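Local coordinates for protein probable dehydrogenase (PDB 3MOI) that is probably an NAD(P)-dependent oxidoreductase of the GFO/IDH/MocA family, pairing a Rossmann-fold domain for the dinucleotide with an open-sheet C-terminal domain, at residues Val142-Met147 and Leu220-Cys225; Leu148-Tyr153 and Gly301-Thr306; Cys307-Leu312 and Tyr322-Val327. One frame throughout, in Å; residues are numbered along the deposited sequence.

Interaction 1: residues Val142-Met147 and Leu220-Cys225; sequences VGRVSM and LEDGAC
Cys225, Ala224 and Asp222 carry most of this contact, each meeting residues 144-147 in a different way. Cys225 touches with its carbonyl: O lies 3.0 Å from Met147 CA in a CA-H...O contact bent to 139° at the hydrogen, and it also comes within 3.5 Å of Met147 CB. Its SG takes no part in this; the side chain packs on Met200 of the second subunit. Ala224 points its methyl group at the strand, with CB 3.5 Å from Ser146 O, while its CA makes a second CA-H...O contact with the same carbonyl at 3.4 Å. Ser146 itself points away, and its OG is hydrogen-bonded to Asn213 ND2 of the second subunit.

Asp222 works with both carboxylate oxygens. OD2 meets Arg144 NH1 at 3.5 Å, at the edge of the guanidinium and in its plane, a long salt bridge in which the two side chains run alongside each other in opposing directions. OD1 accepts the backbone N of Ala224 at 2.9 Å, on the anti side of the carboxylate, closing an Asx turn. The torsion behind this puts CG between the backbone N and the carbonyl carbon, the crowded position (chi1 76°).

Met147 and Cys225 form a parallel bridge where strand 145-153 meets the start of strand 225-231, beside the bulge that Ser146 and Met147 make against Thr306. No conventional hydrogen bond crosses here, which implies that cohesion between these two segments rests on carbonyl contacts with CA and CB atoms and one exposed, probably weak, ion pair; regular strand bonding starts one residue on, with Leu148.

Interaction 2: residues Leu148-Tyr153 and Gly301-Thr306; sequences LNCFNY and GVMLVT
The Phe151 ring meets Val302 obliquely, with CE1 only 3.3 Å from CG2 and with CE2 and CZ close to CG1, so both methyls of the valine press on the outer end of the ring. Leu304 CD1 stands at the ring edge, near its plane, and the edge of Tyr153 meets Phe151 CD2 in the plane of the tyrosine ring. Across the dimer, Phe151 meets the ring of Phe151 of the second subunit at about 25°. A second flat group, the Asn152 carboxamide, lies against Gly301: its CG is 3.4 Å from the glycine N, with OD1 and ND2 at almost the same distance, a packing contact without a hydrogen bond.

Between these groups the axes of strands 148-153 and 302-306 approach to 4.6 Å and run antiparallel, at 174°. Asn149 pairs with Leu304 and Phe151 with Val302 through two hydrogen bonds each. The straightest is Leu304 N to Asn149 O, at 2.8 Å. On the face of the sheet bearing Leu148 and Cys150, Cys150 SG touches Met303 CG at 3.8 Å and Leu148 CG lies 4.2 Å from Val305 CG2; helix 179-190 covers Leu148 and Met303. On the face bearing Asn149 and Phe151, Asn149 CG is anti to the backbone N (chi1 -173°), and its ND2 bonds to Tyr153 OH of the second subunit.

Thus the backbone polar groups of both hydrogen-bonded pairs are satisfied within a buried contact, while the side chains divide the work: one face is apolar, with a helix of the same chain packed on Leu148 and Met303, and the other combines aromatic packing with an amide-to-hydroxyl bond across the dimer.

Interaction 3: residues Cys307-Leu312 and Tyr322-Val327; sequences CEHADL and YGDEGV
Tyr322 lies against the backbone of Asp311 for the first part of its length. Its CB is 3.7 Å from Asp311 O, and CG, anti to the carbonyl carbon (chi1 -64°), is slightly farther from the same oxygen. Next out, CD2 again comes within 3.7 Å, so that the carbonyl oxygen sits at the edge of the ring, in its plane. One ring face receives Val327 CG1, 3.9 Å above the plane and displaced from the ring centre toward its edge. At the tip, OH bonds to Arg313 NH1, and Phe236 of the second subunit meets the ring edge-to-face.

Asp311 O also accepts the Tyr322 N-H at 2.9 Å, and Asp311 N returns a bond to Tyr322 O at 3.2 Å, making an antiparallel hydrogen-bonded pair. Beside it, Ala310 CB packs 3.6 Å from Tyr322 O. Farther out, His309 CD2 and Asp324 OD2 are 4.1 Å apart, ring and carboxylate nearly perpendicular at 84°; the other oxygen, Asp324 OD1, turns to His235 and Arg260 of the second subunit.

Strands 310-314 and 318-323 form a beta hairpin, paired here at its open end, and the type I turn Gly323-Gly326 then leads into the next strand of an antiparallel meander.

All three contacts belong to the large mixed sheet that also faces the second subunit. Interaction 2 is its buried centre, a regular antiparallel pairing; interactions 1 and 3 are partly buried and lie farther from the middle of the chain, where turns bring in exposed charged or polar side chains. Interactions 1 and 2 share strand 145-153, parallel to one neighbour and antiparallel to the other, and the carbonyl of Cys225 joins them by accepting Leu148 N. Val305 O accepts Leu312 N, linking interactions 2 and 3 through successive strands. Arg144 N reaches Glu308 OE1, tying 142-147 to 307-312. Backbone hydrogen bonds cross interactions 2 and 3, whereas interaction 1 has a salt bridge instead.

Interaction 1: residues Val142-Met147 and Leu220-Cys225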
loop_
_atom_site.group_PDB
_atom_site.type_symbol
_atom_site.label_atom_id
_atom_site.label_comp_id
_atom_site.label_asym_id
_atom_site.label_seq_id
_atom_site.Cartn_x
_atom_site.Cartn_y
_atom_site.Cartn_z
ATOM N N VAL A 142 5.764 -20.675 6.874
ATOM C CA VAL A 142 5.564 -19.254 6.998
ATOM C C VAL A 142 4.306 -18.909 7.774
ATOM O O VAL A 142 4.166 -17.780 8.200
ATOM C CB VAL A 142 5.552 -18.706 5.553
ATOM C CG1 VAL A 142 4.349 -17.849 5.250
ATOM C CG2 VAL A 142 6.917 -18.127 5.200
ATOM N N GLY A 143 3.409 -19.888 7.959
ATOM C CA GLY A 143 2.131 -19.741 8.708
ATOM C C GLY A 143 1.006 -19.173 7.826
ATOM O O GLY A 143 1.217 -18.989 6.649
ATOM N N ARG A 144 -0.165 -18.877 8.406
ATOM C CA ARG A 144 -1.300 -18.276 7.674
ATOM C C ARG A 144 -1.113 -16.845 7.162
ATOM O O ARG A 144 -0.518 -15.984 7.840
ATOM C CB ARG A 144 -2.554 -18.241 8.533
ATOM C CG ARG A 144 -3.076 -19.636 8.921
ATOM C CD ARG A 144 -4.617 -19.739 8.623
ATOM N NE ARG A 144 -5.369 -20.526 9.621
ATOM C CZ ARG A 144 -6.691 -20.427 9.820
ATOM N NH1 ARG A 144 -7.437 -19.578 9.087
ATOM N NH2 ARG A 144 -7.277 -21.189 10.745
ATOM N N VAL A 145 -1.651 -16.585 5.970
ATOM C CA VAL A 145 -1.740 -15.245 5.474
ATOM C C VAL A 145 -2.726 -14.475 6.319
ATOM O O VAL A 145 -3.823 -14.941 6.546
ATOM C CB VAL A 145 -2.240 -15.197 4.058
ATOM C CG1 VAL A 145 -2.387 -13.715 3.591
ATOM C CG2 VAL A 145 -1.301 -15.985 3.148
ATOM N N SER A 146 -2.309 -13.295 6.788
ATOM C CA SER A 146 -3.196 -12.365 7.481
ATOM C C SER A 146 -3.698 -11.275 6.541
ATOM O O SER A 146 -4.853 -10.897 6.594
ATOM C CB SER A 146 -2.504 -11.717 8.686
ATOM O OG SER A 146 -3.412 -10.832 9.365
ATOM N N MET A 147 -2.835 -10.787 5.678
ATOM C CA MET A 147 -3.171 -9.668 4.841
ATOM C C MET A 147 -2.180 -9.580 3.710
ATOM O O MET A 147 -1.098 -10.020 3.863
ATOM C CB MET A 147 -3.245 -8.353 5.640
ATOM C CG MET A 147 -1.904 -7.651 6.086
ATOM S SD MET A 147 -2.146 -6.064 6.944
ATOM C CE MET A 147 -0.423 -5.852 7.329
ATOM N N LEU A 220 -11.126 -11.523 1.862
ATOM C CA LEU A 220 -11.045 -12.895 1.479
ATOM C C LEU A 220 -11.862 -13.706 2.479
ATOM O O LEU A 220 -12.488 -13.229 3.399
ATOM C CB LEU A 220 -9.607 -13.350 1.412
ATOM C CG LEU A 220 -8.662 -12.525 0.540
ATOM C CD1 LEU A 220 -7.279 -13.100 0.646
ATOM C CD2 LEU A 220 -9.081 -12.477 -0.907
ATOM N N GLU A 221 -11.876 -14.974 2.287
ATOM C CA GLU A 221 -13.001 -15.751 2.718
ATOM C C GLU A 221 -12.746 -16.230 4.117
ATOM O O GLU A 221 -13.708 -16.407 4.867
ATOM C CB GLU A 221 -13.166 -16.859 1.691
ATOM C CG GLU A 221 -13.937 -18.059 1.984
ATOM C CD GLU A 221 -13.802 -19.039 0.733
ATOM O OE1 GLU A 221 -12.644 -19.225 0.136
ATOM O OE2 GLU A 221 -14.893 -19.550 0.338
ATOM N N ASP A 222 -11.480 -16.422 4.505
ATOM C CA ASP A 222 -11.203 -16.826 5.901
ATOM C C ASP A 222 -11.052 -15.601 6.803
ATOM O O ASP A 222 -10.696 -15.742 7.941
ATOM C CB ASP A 222 -9.985 -17.779 6.006
ATOM C CG ASP A 222 -8.620 -17.051 5.841
ATOM O OD1 ASP A 222 -8.641 -15.845 5.455
ATOM O OD2 ASP A 222 -7.534 -17.682 6.097
ATOM N N GLY A 223 -11.311 -14.401 6.284
ATOM C CA GLY A 223 -11.179 -13.159 7.064
ATOM C C GLY A 223 -9.917 -12.392 6.709
ATOM O O GLY A 223 -9.833 -11.188 6.967
ATOM N N ALA A 224 -8.938 -13.056 6.084
ATOM C CA ALA A 224 -7.785 -12.331 5.545
ATOM C C ALA A 224 -8.279 -11.246 4.562
ATOM O O ALA A 224 -9.315 -11.421 3.930
ATOM C CB ALA A 224 -6.843 -13.284 4.896
ATOM N N CYS A 225 -7.566 -10.131 4.468
ATOM C CA CYS A 225 -7.813 -9.129 3.402
ATOM C C CYS A 225 -6.589 -8.763 2.567
ATOM O O CYS A 225 -5.477 -8.901 3.016
ATOM C CB CYS A 225 -8.348 -7.849 3.993
ATOM S SG CYS A 225 -9.844 -8.134 4.991
#

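Interaction 2: residues Leu148-Tyr153 and Gly301-Thr306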
loop_
_atom_site.group_PDB
_atom_site.type_symbol
_atom_site.label_atom_id
_atom_site.label_comp_id
_atom_site.label_asym_id
_atom_site.label_seq_id
_atom_site.Cartn_x
_atom_site.Cartn_y
_atom_site.Cartn_z
ATOM N N LEU A 148 -2.581 -9.079 2.553
ATOM C CA LEU A 148 -1.663 -8.784 1.467
ATOM C C LEU A 148 -1.687 -7.312 1.154
ATOM O O LEU A 148 -2.709 -6.678 1.302
ATOM C CB LEU A 148 -2.116 -9.479 0.193
ATOM C CG LEU A 148 -1.801 -10.959 0.014
ATOM C CD1 LEU A 148 -2.894 -11.733 0.729
ATOM C CD2 LEU A 148 -1.759 -11.243 -1.417
ATOM N N ASN A 149 -0.587 -6.786 0.632
ATOM C CA ASN A 149 -0.556 -5.399 0.165
ATOM C C ASN A 149 0.048 -5.320 -1.218
ATOM O O ASN A 149 1.172 -5.637 -1.388
ATOM C CB ASN A 149 0.260 -4.604 1.172
ATOM C CG ASN A 149 0.242 -3.106 0.918
ATOM O OD1 ASN A 149 -0.531 -2.608 0.111
ATOM N ND2 ASN A 149 1.092 -2.374 1.641
ATOM N N CYS A 150 -0.704 -4.947 -2.231
ATOM C CA CYS A 150 -0.177 -4.864 -3.582
ATOM C C CYS A 150 -0.344 -3.456 -4.064
ATOM O O CYS A 150 -1.452 -2.942 -3.968
ATOM C CB CYS A 150 -0.996 -5.784 -4.535
ATOM S SG CYS A 150 -1.084 -7.470 -3.861
ATOM N N PHE A 151 0.679 -2.870 -4.680
ATOM C CA PHE A 151 0.469 -1.608 -5.386
ATOM C C PHE A 151 1.334 -1.545 -6.627
ATOM O O PHE A 151 2.317 -2.250 -6.734
ATOM C CB PHE A 151 0.689 -0.378 -4.473
ATOM C CG PHE A 151 2.052 -0.341 -3.851
ATOM C CD1 PHE A 151 2.318 -1.058 -2.689
ATOM C CD2 PHE A 151 3.102 0.336 -4.481
ATOM C CE1 PHE A 151 3.571 -1.083 -2.141
ATOM C CE2 PHE A 151 4.389 0.309 -3.948
ATOM C CZ PHE A 151 4.629 -0.393 -2.770
ATOM N N ASN A 152 0.933 -0.725 -7.589
ATOM C CA ASN A 152 1.650 -0.564 -8.838
ATOM C C ASN A 152 1.324 0.834 -9.259
ATOM O O ASN A 152 0.177 1.134 -9.378
ATOM C CB ASN A 152 1.138 -1.555 -9.857
ATOM C CG ASN A 152 2.140 -1.807 -11.006
ATOM O OD1 ASN A 152 3.183 -1.180 -11.061
ATOM N ND2 ASN A 152 1.795 -2.731 -11.938
ATOM N N TYR A 153 2.301 1.703 -9.369
ATOM C CA TYR A 153 2.159 3.019 -9.995
ATOM C C TYR A 153 2.937 2.957 -11.311
ATOM O O TYR A 153 4.104 2.496 -11.345
ATOM C CB TYR A 153 2.753 4.142 -9.076
ATOM C CG TYR A 153 2.043 4.246 -7.739
ATOM C CD1 TYR A 153 2.122 3.243 -6.804
ATOM C CD2 TYR A 153 1.259 5.342 -7.434
ATOM C CE1 TYR A 153 1.446 3.335 -5.593
ATOM C CE2 TYR A 153 0.582 5.440 -6.231
ATOM C CZ TYR A 153 0.656 4.435 -5.332
ATOM O OH TYR A 153 -0.014 4.571 -4.137
ATOM N N GLY A 301 4.104 -4.347 -10.039
ATOM C CA GLY A 301 4.232 -3.488 -8.851
ATOM C C GLY A 301 4.872 -4.329 -7.764
ATOM O O GLY A 301 5.569 -5.332 -8.048
ATOM N N VAL A 302 4.594 -3.966 -6.525
ATOM C CA VAL A 302 5.070 -4.740 -5.426
ATOM C C VAL A 302 3.954 -5.428 -4.709
ATOM O O VAL A 302 2.841 -4.982 -4.710
ATOM C CB VAL A 302 5.933 -3.931 -4.425
ATOM C CG1 VAL A 302 6.529 -2.619 -5.065
ATOM C CG2 VAL A 302 5.243 -3.773 -3.132
ATOM N N MET A 303 4.273 -6.546 -4.087
ATOM C CA MET A 303 3.293 -7.401 -3.501
ATOM C C MET A 303 3.877 -7.918 -2.201
ATOM O O MET A 303 4.796 -8.721 -2.242
ATOM C CB MET A 303 2.981 -8.537 -4.485
ATOM C CG MET A 303 2.137 -8.070 -5.747
ATOM S SD MET A 303 1.505 -9.358 -6.910
ATOM C CE MET A 303 1.770 -10.723 -5.905
ATOM N N LEU A 304 3.352 -7.431 -1.072
ATOM C CA LEU A 304 3.821 -7.754 0.273
ATOM C C LEU A 304 2.843 -8.644 1.065
ATOM O O LEU A 304 1.763 -8.205 1.457
ATOM C CB LEU A 304 4.072 -6.425 1.066
ATOM C CG LEU A 304 5.230 -5.520 0.556
ATOM C CD1 LEU A 304 5.081 -4.028 0.778
ATOM C CD2 LEU A 304 6.522 -5.994 1.180
ATOM N N VAL A 305 3.221 -9.886 1.328
ATOM C CA VAL A 305 2.264 -10.844 1.891
ATOM C C VAL A 305 2.613 -10.997 3.315
ATOM O O VAL A 305 3.686 -11.469 3.595
ATOM C CB VAL A 305 2.413 -12.198 1.216
ATOM C CG1 VAL A 305 1.461 -13.219 1.785
ATOM C CG2 VAL A 305 2.288 -12.005 -0.260
ATOM N N THR A 306 1.763 -10.613 4.241
ATOM C CA THR A 306 2.215 -10.732 5.577
ATOM C C THR A 306 1.578 -11.946 6.266
ATOM O O THR A 306 0.362 -12.058 6.454
ATOM C CB THR A 306 2.222 -9.328 6.364
ATOM O OG1 THR A 306 1.407 -9.354 7.522
ATOM C CG2 THR A 306 1.938 -8.210 5.535
#

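Interaction 3: residues Cys307-Leu312 and Tyr322-Val327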
loop_
_atom_site.group_PDB
_atom_site.type_symbol
_atom_site.label_atom_id
_atom_site.label_comp_id
_atom_site.label_asym_id
_atom_site.label_seq_id
_atom_site.Cartn_x
_atom_site.Cartn_y
_atom_site.Cartn_z
ATOM N N CYS A 307 2.434 -12.918 6.571
ATOM C CA CYS A 307 2.012 -14.118 7.256
ATOM C C CYS A 307 2.424 -14.118 8.716
ATOM O O CYS A 307 3.136 -13.255 9.146
ATOM C CB CYS A 307 2.563 -15.327 6.552
ATOM S SG CYS A 307 2.481 -15.218 4.767
ATOM N N GLU A 308 1.922 -15.092 9.471
ATOM C CA GLU A 308 2.253 -15.264 10.883
ATOM C C GLU A 308 3.782 -15.261 11.119
ATOM O O GLU A 308 4.258 -14.616 12.016
ATOM C CB GLU A 308 1.701 -16.597 11.423
ATOM C CG GLU A 308 0.216 -16.637 11.780
ATOM C CD GLU A 308 -0.396 -18.089 11.863
ATOM O OE1 GLU A 308 0.032 -19.057 11.141
ATOM O OE2 GLU A 308 -1.353 -18.212 12.673
ATOM N N HIS A 309 4.544 -15.986 10.315
ATOM C CA HIS A 309 5.971 -16.130 10.631
ATOM C C HIS A 309 6.892 -15.401 9.646
ATOM O O HIS A 309 8.108 -15.516 9.741
ATOM C CB HIS A 309 6.346 -17.630 10.831
ATOM C CG HIS A 309 5.604 -18.284 11.973
ATOM N ND1 HIS A 309 4.857 -19.434 11.824
ATOM C CD2 HIS A 309 5.446 -17.903 13.261
ATOM C CE1 HIS A 309 4.287 -19.741 12.976
ATOM N NE2 HIS A 309 4.633 -18.828 13.864
ATOM N N ALA A 310 6.332 -14.553 8.789
ATOM C CA ALA A 310 7.144 -13.860 7.808
ATOM C C ALA A 310 6.343 -12.863 6.988
ATOM O O ALA A 310 5.132 -13.015 6.883
ATOM C CB ALA A 310 7.773 -14.888 6.853
ATOM N N ASP A 311 7.023 -11.856 6.431
ATOM C CA ASP A 311 6.511 -11.117 5.303
ATOM C C ASP A 311 7.214 -11.651 4.075
ATOM O O ASP A 311 8.394 -11.989 4.145
ATOM C CB ASP A 311 6.737 -9.606 5.425
ATOM C CG ASP A 311 5.972 -8.991 6.617
ATOM O OD1 ASP A 311 4.947 -9.575 7.065
ATOM O OD2 ASP A 311 6.439 -7.958 7.154
ATOM N N LEU A 312 6.473 -11.730 2.958
ATOM C CA LEU A 312 6.970 -12.232 1.710
ATOM C C LEU A 312 6.942 -11.101 0.692
ATOM O O LEU A 312 6.004 -10.315 0.682
ATOM C CB LEU A 312 6.049 -13.330 1.233
ATOM C CG LEU A 312 6.106 -14.771 1.697
ATOM C CD1 LEU A 312 6.794 -14.956 3.005
ATOM C CD2 LEU A 312 4.727 -15.476 1.656
ATOM N N TYR A 322 11.177 -12.360 4.706
ATOM C CA TYR A 322 11.609 -11.639 5.914
ATOM C C TYR A 322 11.122 -12.370 7.126
ATOM O O TYR A 322 9.993 -12.191 7.537
ATOM C CB TYR A 322 11.072 -10.220 5.907
ATOM C CG TYR A 322 11.638 -9.422 4.770
ATOM C CD1 TYR A 322 12.805 -8.644 4.913
ATOM C CD2 TYR A 322 11.051 -9.477 3.523
ATOM C CE1 TYR A 322 13.320 -7.908 3.807
ATOM C CE2 TYR A 322 11.548 -8.752 2.453
ATOM C CZ TYR A 322 12.660 -7.985 2.583
ATOM O OH TYR A 322 13.065 -7.304 1.466
ATOM N N GLY A 323 11.988 -13.191 7.723
ATOM C CA GLY A 323 11.534 -14.109 8.758
ATOM C C GLY A 323 11.789 -13.590 10.139
ATOM O O GLY A 323 12.303 -12.495 10.313
ATOM N N ASP A 324 11.412 -14.408 11.118
ATOM C CA ASP A 324 11.743 -14.194 12.525
ATOM C C ASP A 324 13.264 -14.032 12.705
ATOM O O ASP A 324 13.740 -13.313 13.572
ATOM C CB ASP A 324 11.249 -15.401 13.367
ATOM C CG ASP A 324 9.719 -15.387 13.632
ATOM O OD1 ASP A 324 9.045 -14.405 13.255
ATOM O OD2 ASP A 324 9.184 -16.372 14.210
ATOM N N GLU A 325 14.005 -14.720 11.854
ATOM C CA GLU A 325 15.447 -14.907 12.035
ATOM C C GLU A 325 16.206 -13.863 11.246
ATOM O O GLU A 325 17.427 -13.789 11.375
ATOM C CB GLU A 325 15.840 -16.299 11.492
ATOM C CG GLU A 325 16.946 -17.001 12.217
ATOM C CD GLU A 325 16.519 -17.457 13.608
ATOM O OE1 GLU A 325 17.103 -18.475 14.114
ATOM O OE2 GLU A 325 15.597 -16.782 14.161
ATOM N N GLY A 326 15.487 -13.096 10.413
ATOM C CA GLY A 326 16.104 -12.233 9.412
ATOM C C GLY A 326 15.706 -12.691 8.015
ATOM O O GLY A 326 14.928 -13.608 7.865
ATOM N N VAL A 327 16.288 -12.057 7.004
ATOM C CA VAL A 327 15.968 -12.259 5.619
ATOM C C VAL A 327 16.584 -13.529 5.054
ATOM O O VAL A 327 17.631 -13.942 5.475
ATOM C CB VAL A 327 16.483 -11.072 4.752
ATOM C CG1 VAL A 327 15.752 -11.022 3.420
ATOM C CG2 VAL A 327 16.271 -9.759 5.444
#